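Local coordinates for protein methylmalonate-semialdehyde dehydrogenase (Oceanimonas doudoroffii, PDB 4ZZ7) that catalyses the NAD-dependent, acylating oxidation of methylmalonate semialdehyde as a member of the aldehyde dehydrogenase family, at residues F26-G31 against F323-T328; Q330-V335 against F365-T370. One frame throughout, in Å; residues are numbered along the deposited sequence.

Contact 1 of 2, residues F26-G31 against F323-T328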
ATOM      1  N   PHE A  26      30.859  34.372  -5.282  1.00 33.04           N
ATOM      2  CA  PHE A  26      30.595  35.611  -5.993  1.00 32.24           C
ATOM      3  C   PHE A  26      29.167  36.091  -5.777  1.00 31.11           C
ATOM      4  O   PHE A  26      28.301  35.328  -5.382  1.00 31.02           O
ATOM      5  CB  PHE A  26      30.809  35.378  -7.485  1.00 33.97           C
ATOM      6  CG  PHE A  26      32.239  35.189  -7.868  1.00 36.21           C
ATOM      7  CD1 PHE A  26      32.865  33.957  -7.701  1.00 36.95           C
ATOM      8  CD2 PHE A  26      32.960  36.242  -8.413  1.00 37.90           C
ATOM      9  CE1 PHE A  26      34.190  33.783  -8.061  1.00 39.17           C
ATOM     10  CE2 PHE A  26      34.282  36.074  -8.775  1.00 40.52           C
ATOM     11  CZ  PHE A  26      34.904  34.842  -8.596  1.00 40.58           C
ATOM     12  N   ASN A  27      28.943  37.374  -6.020  1.00 30.81           N
ATOM     13  CA  ASN A  27      27.630  37.868  -6.391  1.00 30.44           C
ATOM     14  C   ASN A  27      27.608  37.847  -7.936  1.00 29.77           C
ATOM     15  O   ASN A  27      28.275  38.665  -8.563  1.00 28.46           O
ATOM     16  CB  ASN A  27      27.415  39.282  -5.845  1.00 29.80           C
ATOM     17  CG  ASN A  27      26.018  39.816  -6.129  1.00 29.73           C
ATOM     18  OD1 ASN A  27      25.318  39.381  -7.060  1.00 28.64           O
ATOM     19  ND2 ASN A  27      25.609  40.775  -5.330  1.00 30.45           N
ATOM     20  N   PRO A  28      26.868  36.910  -8.548  1.00 30.34           N
ATOM     21  CA  PRO A  28      26.927  36.763 -10.016  1.00 31.33           C
ATOM     22  C   PRO A  28      26.256  37.875 -10.824  1.00 33.54           C
ATOM     23  O   PRO A  28      26.487  37.949 -12.041  1.00 34.45           O
ATOM     24  CB  PRO A  28      26.231  35.426 -10.269  1.00 31.10           C
ATOM     25  CG  PRO A  28      25.300  35.273  -9.115  1.00 31.37           C
ATOM     26  CD  PRO A  28      25.977  35.911  -7.933  1.00 30.68           C
ATOM     27  N   ALA A  29      25.434  38.709 -10.165  1.00 34.86           N
ATOM     28  CA  ALA A  29      24.867  39.938 -10.780  1.00 34.55           C
ATOM     29  C   ALA A  29      25.935  41.004 -11.057  1.00 34.89           C
ATOM     30  O   ALA A  29      26.047  41.488 -12.177  1.00 35.64           O
ATOM     31  CB  ALA A  29      23.779  40.532  -9.896  1.00 33.51           C
ATOM     32  N   THR A  30      26.708  41.350 -10.028  1.00 33.75           N
ATOM     33  CA  THR A  30      27.779  42.339 -10.127  1.00 32.76           C
ATOM     34  C   THR A  30      29.095  41.739 -10.641  1.00 34.16           C
ATOM     35  O   THR A  30      29.885  42.426 -11.293  1.00 37.24           O
ATOM     36  CB  THR A  30      28.050  42.970  -8.769  1.00 31.81           C
ATOM     37  OG1 THR A  30      28.550  41.975  -7.880  1.00 32.56           O
ATOM     38  CG2 THR A  30      26.780  43.554  -8.177  1.00 31.48           C
ATOM     39  N   GLY A  31      29.328  40.463 -10.357  1.00 33.52           N
ATOM     40  CA  GLY A  31      30.589  39.806 -10.717  1.00 34.40           C
ATOM     41  C   GLY A  31      31.691  39.975  -9.675  1.00 36.71           C
ATOM     42  O   GLY A  31      32.840  39.598  -9.921  1.00 35.96           O
ATOM     43  N   PHE A 323      14.386  36.567 -15.126  1.00 27.09           N
ATOM     44  CA  PHE A 323      15.451  35.728 -14.614  1.00 26.45           C
ATOM     45  C   PHE A 323      16.744  36.472 -14.361  1.00 25.69           C
ATOM     46  O   PHE A 323      16.911  37.599 -14.790  1.00 27.78           O
ATOM     47  CB  PHE A 323      15.649  34.484 -15.497  1.00 26.60           C
ATOM     48  CG  PHE A 323      15.858  34.771 -16.947  1.00 26.25           C
ATOM     49  CD1 PHE A 323      14.788  34.808 -17.823  1.00 26.39           C
ATOM     50  CD2 PHE A 323      17.129  34.970 -17.443  1.00 25.82           C
ATOM     51  CE1 PHE A 323      14.990  35.058 -19.168  1.00 25.80           C
ATOM     52  CE2 PHE A 323      17.331  35.207 -18.784  1.00 25.37           C
ATOM     53  CZ  PHE A 323      16.267  35.250 -19.646  1.00 25.20           C
ATOM     54  N   GLY A 324      17.643  35.819 -13.632  1.00 25.10           N
ATOM     55  CA  GLY A 324      18.894  36.421 -13.184  1.00 23.73           C
ATOM     56  C   GLY A 324      20.111  36.040 -13.999  1.00 22.48           C
ATOM     57  O   GLY A 324      20.006  35.573 -15.131  1.00 22.02           O
ATOM     58  N   PRO A 325      21.289  36.236 -13.424  1.00 22.71           N
ATOM     59  CA  PRO A 325      22.464  35.869 -14.151  1.00 23.34           C
ATOM     60  C   PRO A 325      22.720  34.388 -14.084  1.00 24.64           C
ATOM     61  O   PRO A 325      22.100  33.641 -13.327  1.00 24.96           O
ATOM     62  CB  PRO A 325      23.580  36.617 -13.423  1.00 23.69           C
ATOM     63  CG  PRO A 325      23.107  36.720 -12.001  1.00 24.07           C
ATOM     64  CD  PRO A 325      21.596  36.676 -12.048  1.00 24.12           C
ATOM     65  N   VAL A 326      23.670  33.981 -14.887  1.00 26.35           N
ATOM     66  CA  VAL A 326      24.204  32.660 -14.814  1.00 26.63           C
ATOM     67  C   VAL A 326      25.176  32.605 -13.627  1.00 25.81           C
ATOM     68  O   VAL A 326      25.576  33.620 -13.081  1.00 25.55           O
ATOM     69  CB  VAL A 326      24.780  32.297 -16.188  1.00 28.21           C
ATOM     70  CG1 VAL A 326      26.274  31.970 -16.125  1.00 30.53           C
ATOM     71  CG2 VAL A 326      23.901  31.222 -16.838  1.00 27.57           C
ATOM     72  N   ILE A 327      25.511  31.399 -13.214  1.00 26.41           N
ATOM     73  CA  ILE A 327      26.183  31.174 -11.926  1.00 27.76           C
ATOM     74  C   ILE A 327      27.627  31.702 -11.838  1.00 27.75           C
ATOM     75  O   ILE A 327      28.012  32.249 -10.797  1.00 27.05           O
ATOM     76  CB  ILE A 327      26.075  29.669 -11.504  1.00 27.77           C
ATOM     77  CG1 ILE A 327      26.590  29.429 -10.083  1.00 27.15           C
ATOM     78  CG2 ILE A 327      26.829  28.762 -12.467  1.00 29.23           C
ATOM     79  CD1 ILE A 327      25.726  30.025  -9.002  1.00 27.47           C
ATOM     80  N   THR A 328      28.405  31.521 -12.909  1.00 29.16           N
ATOM     81  CA  THR A 328      29.822  31.936 -12.956  1.00 30.69           C
ATOM     82  C   THR A 328      30.193  32.480 -14.320  1.00 32.63           C
ATOM     83  O   THR A 328      29.505  32.226 -15.304  1.00 32.06           O
ATOM     84  CB  THR A 328      30.809  30.770 -12.641  1.00 29.94           C
ATOM     85  OG1 THR A 328      30.726  29.749 -13.644  1.00 29.84           O
ATOM     86  CG2 THR A 328      30.546  30.150 -11.263  1.00 29.42           C
TER
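The rings of P28 and P325, both buried, meet at a slant, CB and CG of P28 coming up to CG of P325. P28 CB lies 3.8 Å from P325 CG, and A29 adds a looser apolar touch, its CB 4.4 Å from the same P325 CG. Much of the remaining contact is between prolyl carbon and backbone. P325 CB faces P28 O at 3.5 Å, while P325 CG rests against the peptide that joins P28 to A29, 3.6 Å from A29 N. In return P28 CB sits near two carbonyls of the partner loop, V326 O at 3.4 Å and I327 O at 3.7 Å. The turn that follows N27 belongs to the β-hairpin that links strands 22-27 and 32-38, and polar bonds hold its shape. N27 CG stands anti to its backbone N (chi1 -176°), and N27 OD1 accepts from A29 N at 3.2 Å, an Asx turn in which the donor is tilted 28° from the carbonyl plane. G31 N also bonds to N27 O. Facing this turn, the loop 323-328 has its own polar ties: E281 OE2 accepts from I327 N, and S279 OG is bonded to G324 O.

Contact 2 of 2, residues Q330-V335 against F365-T370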
ATOM      1  N   GLN A 330      32.842  31.508 -15.961  1.00 42.85           N
ATOM      2  CA  GLN A 330      33.196  30.285 -16.680  1.00 45.28           C
ATOM      3  C   GLN A 330      31.956  29.656 -17.339  1.00 42.64           C
ATOM      4  O   GLN A 330      32.002  29.237 -18.506  1.00 40.77           O
ATOM      5  CB  GLN A 330      33.871  29.287 -15.735  1.00 50.39           C
ATOM      6  CG  GLN A 330      34.407  28.047 -16.436  1.00 58.16           C
ATOM      7  CD  GLN A 330      34.997  27.038 -15.475  1.00 67.77           C
ATOM      8  OE1 GLN A 330      34.716  27.068 -14.277  1.00 80.65           O
ATOM      9  NE2 GLN A 330      35.818  26.130 -15.995  1.00 72.50           N
ATOM     10  N   HIS A 331      30.853  29.613 -16.592  1.00 40.54           N
ATOM     11  CA  HIS A 331      29.596  29.059 -17.099  1.00 38.33           C
ATOM     12  C   HIS A 331      28.950  29.961 -18.136  1.00 37.31           C
ATOM     13  O   HIS A 331      28.293  29.473 -19.055  1.00 37.40           O
ATOM     14  CB  HIS A 331      28.600  28.775 -15.974  1.00 37.69           C
ATOM     15  CG  HIS A 331      27.406  27.999 -16.432  1.00 37.79           C
ATOM     16  ND1 HIS A 331      27.513  26.738 -16.978  1.00 39.34           N
ATOM     17  CD2 HIS A 331      26.089  28.315 -16.471  1.00 36.36           C
ATOM     18  CE1 HIS A 331      26.311  26.308 -17.323  1.00 38.22           C
ATOM     19  NE2 HIS A 331      25.429  27.247 -17.026  1.00 36.46           N
ATOM     20  N   GLN A 332      29.122  31.269 -17.975  1.00 36.82           N
ATOM     21  CA  GLN A 332      28.656  32.235 -18.970  1.00 37.04           C
ATOM     22  C   GLN A 332      29.365  32.020 -20.295  1.00 36.68           C
ATOM     23  O   GLN A 332      28.732  31.981 -21.346  1.00 34.56           O
ATOM     24  CB  GLN A 332      28.915  33.675 -18.504  1.00 38.09           C
ATOM     25  CG  GLN A 332      28.328  34.755 -19.427  1.00 37.32           C
ATOM     26  CD  GLN A 332      28.722  36.168 -19.028  1.00 37.19           C
ATOM     27  OE1 GLN A 332      29.602  36.374 -18.187  1.00 40.07           O
ATOM     28  NE2 GLN A 332      28.074  37.149 -19.632  1.00 36.08           N
ATOM     29  N   GLU A 333      30.686  31.910 -20.236  1.00 38.85           N
ATOM     30  CA  GLU A 333      31.474  31.688 -21.433  1.00 40.89           C
ATOM     31  C   GLU A 333      31.017  30.403 -22.099  1.00 40.38           C
ATOM     32  O   GLU A 333      30.796  30.393 -23.319  1.00 37.07           O
ATOM     33  CB  GLU A 333      32.970  31.661 -21.111  1.00 46.06           C
ATOM     34  CG  GLU A 333      33.573  33.059 -20.904  1.00 49.75           C
ATOM     35  CD  GLU A 333      34.936  33.036 -20.212  1.00 53.16           C
ATOM     36  OE1 GLU A 333      35.744  32.088 -20.437  1.00 51.84           O
ATOM     37  OE2 GLU A 333      35.185  33.981 -19.430  1.00 55.09           O
ATOM     38  N   LYS A 334      30.816  29.353 -21.291  1.00 40.65           N
ATOM     39  CA  LYS A 334      30.337  28.057 -21.801  1.00 42.04           C
ATOM     40  C   LYS A 334      28.999  28.163 -22.535  1.00 37.98           C
ATOM     41  O   LYS A 334      28.816  27.575 -23.614  1.00 36.56           O
ATOM     42  CB  LYS A 334      30.225  27.006 -20.683  1.00 48.57           C
ATOM     43  CG  LYS A 334      30.428  25.566 -21.181  1.00 54.97           C
ATOM     44  CD  LYS A 334      29.784  24.521 -20.277  1.00 61.32           C
ATOM     45  CE  LYS A 334      30.411  24.500 -18.886  1.00 65.77           C
ATOM     46  NZ  LYS A 334      29.795  23.446 -18.031  1.00 70.78           N
ATOM     47  N   VAL A 335      28.070  28.910 -21.946  1.00 34.95           N
ATOM     48  CA  VAL A 335      26.740  29.092 -22.529  1.00 32.31           C
ATOM     49  C   VAL A 335      26.791  29.926 -23.811  1.00 31.77           C
ATOM     50  O   VAL A 335      26.180  29.554 -24.808  1.00 29.16           O
ATOM     51  CB  VAL A 335      25.781  29.735 -21.518  1.00 31.40           C
ATOM     52  CG1 VAL A 335      24.477  30.166 -22.197  1.00 31.42           C
ATOM     53  CG2 VAL A 335      25.501  28.763 -20.380  1.00 30.54           C
ATOM     54  N   PHE A 365      27.425  37.917 -14.699  1.00 34.29           N
ATOM     55  CA  PHE A 365      27.394  36.747 -15.611  1.00 32.53           C
ATOM     56  C   PHE A 365      26.017  36.576 -16.282  1.00 31.31           C
ATOM     57  O   PHE A 365      25.356  35.550 -16.153  1.00 31.04           O
ATOM     58  CB  PHE A 365      27.888  35.474 -14.897  1.00 32.15           C
ATOM     59  CG  PHE A 365      28.962  35.736 -13.870  1.00 31.38           C
ATOM     60  CD1 PHE A 365      30.062  36.515 -14.179  1.00 29.79           C
ATOM     61  CD2 PHE A 365      28.852  35.229 -12.590  1.00 30.85           C
ATOM     62  CE1 PHE A 365      31.025  36.783 -13.234  1.00 29.55           C
ATOM     63  CE2 PHE A 365      29.832  35.480 -11.650  1.00 30.97           C
ATOM     64  CZ  PHE A 365      30.915  36.264 -11.971  1.00 29.78           C
ATOM     65  N   PHE A 366      25.634  37.601 -17.040  1.00 29.50           N
ATOM     66  CA  PHE A 366      24.304  37.723 -17.609  1.00 28.38           C
ATOM     67  C   PHE A 366      24.223  37.214 -19.034  1.00 29.68           C
ATOM     68  O   PHE A 366      25.030  37.595 -19.880  1.00 31.63           O
ATOM     69  CB  PHE A 366      23.845  39.186 -17.560  1.00 26.97           C
ATOM     70  CG  PHE A 366      23.346  39.602 -16.207  1.00 25.01           C
ATOM     71  CD1 PHE A 366      22.098  39.186 -15.765  1.00 23.55           C
ATOM     72  CD2 PHE A 366      24.130  40.376 -15.362  1.00 24.55           C
ATOM     73  CE1 PHE A 366      21.632  39.530 -14.512  1.00 22.72           C
ATOM     74  CE2 PHE A 366      23.666  40.733 -14.105  1.00 23.77           C
ATOM     75  CZ  PHE A 366      22.417  40.302 -13.675  1.00 23.29           C
ATOM     76  N   VAL A 367      23.234  36.358 -19.285  1.00 30.52           N
ATOM     77  CA  VAL A 367      22.897  35.899 -20.637  1.00 30.73           C
ATOM     78  C   VAL A 367      21.396  36.082 -20.852  1.00 31.49           C
ATOM     79  O   VAL A 367      20.573  35.711 -20.010  1.00 30.00           O
ATOM     80  CB  VAL A 367      23.246  34.413 -20.871  1.00 31.07           C
ATOM     81  CG1 VAL A 367      22.864  33.982 -22.285  1.00 30.13           C
ATOM     82  CG2 VAL A 367      24.732  34.149 -20.614  1.00 32.27           C
ATOM     83  N   GLY A 368      21.044  36.657 -21.990  1.00 32.21           N
ATOM     84  CA  GLY A 368      19.656  36.957 -22.265  1.00 31.83           C
ATOM     85  C   GLY A 368      18.981  35.770 -22.889  1.00 31.31           C
ATOM     86  O   GLY A 368      19.634  34.888 -23.428  1.00 32.80           O
ATOM     87  N   GLY A 369      17.663  35.761 -22.841  1.00 30.42           N
ATOM     88  CA  GLY A 369      16.890  34.652 -23.393  1.00 30.48           C
ATOM     89  C   GLY A 369      17.085  34.554 -24.894  1.00 30.87           C
ATOM     90  O   GLY A 369      16.803  35.500 -25.610  1.00 30.80           O
ATOM     91  N   THR A 370      17.582  33.414 -25.363  1.00 31.64           N
ATOM     92  CA  THR A 370      17.882  33.214 -26.777  1.00 31.52           C
ATOM     93  C   THR A 370      17.021  32.104 -27.381  1.00 29.82           C
ATOM     94  O   THR A 370      16.696  31.141 -26.702  1.00 27.86           O
ATOM     95  CB  THR A 370      19.387  32.908 -27.013  1.00 32.04           C
ATOM     96  OG1 THR A 370      19.603  31.500 -27.065  1.00 35.92           O
ATOM     97  CG2 THR A 370      20.247  33.496 -25.942  1.00 30.72           C
TER
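Q332 reaches out from its helix and lays its amide over the backbone of F365 and F366, with Q332 CD 3.7 Å from F365 CA. Its CG is anti to the backbone N (chi1 -174°), and the extended chain beyond brings the amide to F365 and F366. The Q332 and F365 side chains cross at about a right angle, their amide and ring planes 57° apart. Q332 OE1 sits at the ring edge, near its plane, 4.0 Å from F365 CD1, while Q332 NE2 is 3.1 Å from F366 O. Closer to its backbone, Q332 slides past V367 in the opposite direction, bringing Q332 CG to 3.8 Å from V367 CG2. An alanine in place of Q332 would probably open a gap over the F365-F366 backbone and leave V367 CG2 without its methylene neighbour. One turn on, V335 CG1 touches V367 CG1 at 4.1 Å. The other methyl of V335, CG2, lies 3.7 Å above the plane of the H331 ring, offset toward its rim; H331 NE2 is bonded to F387 O. The arrangement is helix-to-loop packing in the catalytic domain of the aldehyde dehydrogenase fold, setting helix 329-344 against the segment that leads into strand 370-373 of the larger mixed sheet.

Contacts 1 and 2 lie side by side, their centres 10 Å apart, and F365 joins them. Its backbone is used at both N and O: F365 N probably donates to P28 O at 2.8 Å, and F365 O probably accepts from V326 N at 2.6 Å, so the loop 365-370 is tied to both segments of contact 1. The chain itself makes a second connection, since T328 N-caps helix 329-344 through OG1 to H331 N. Towards the cofactor, contact 1 is the nearer: the I327 side chain is about 6 Å from bound NAD and about 4 Å from the side chains of F151 and R179, both NAD-binding residues. The V335 side chain of contact 2 is about 11 Å from NAD.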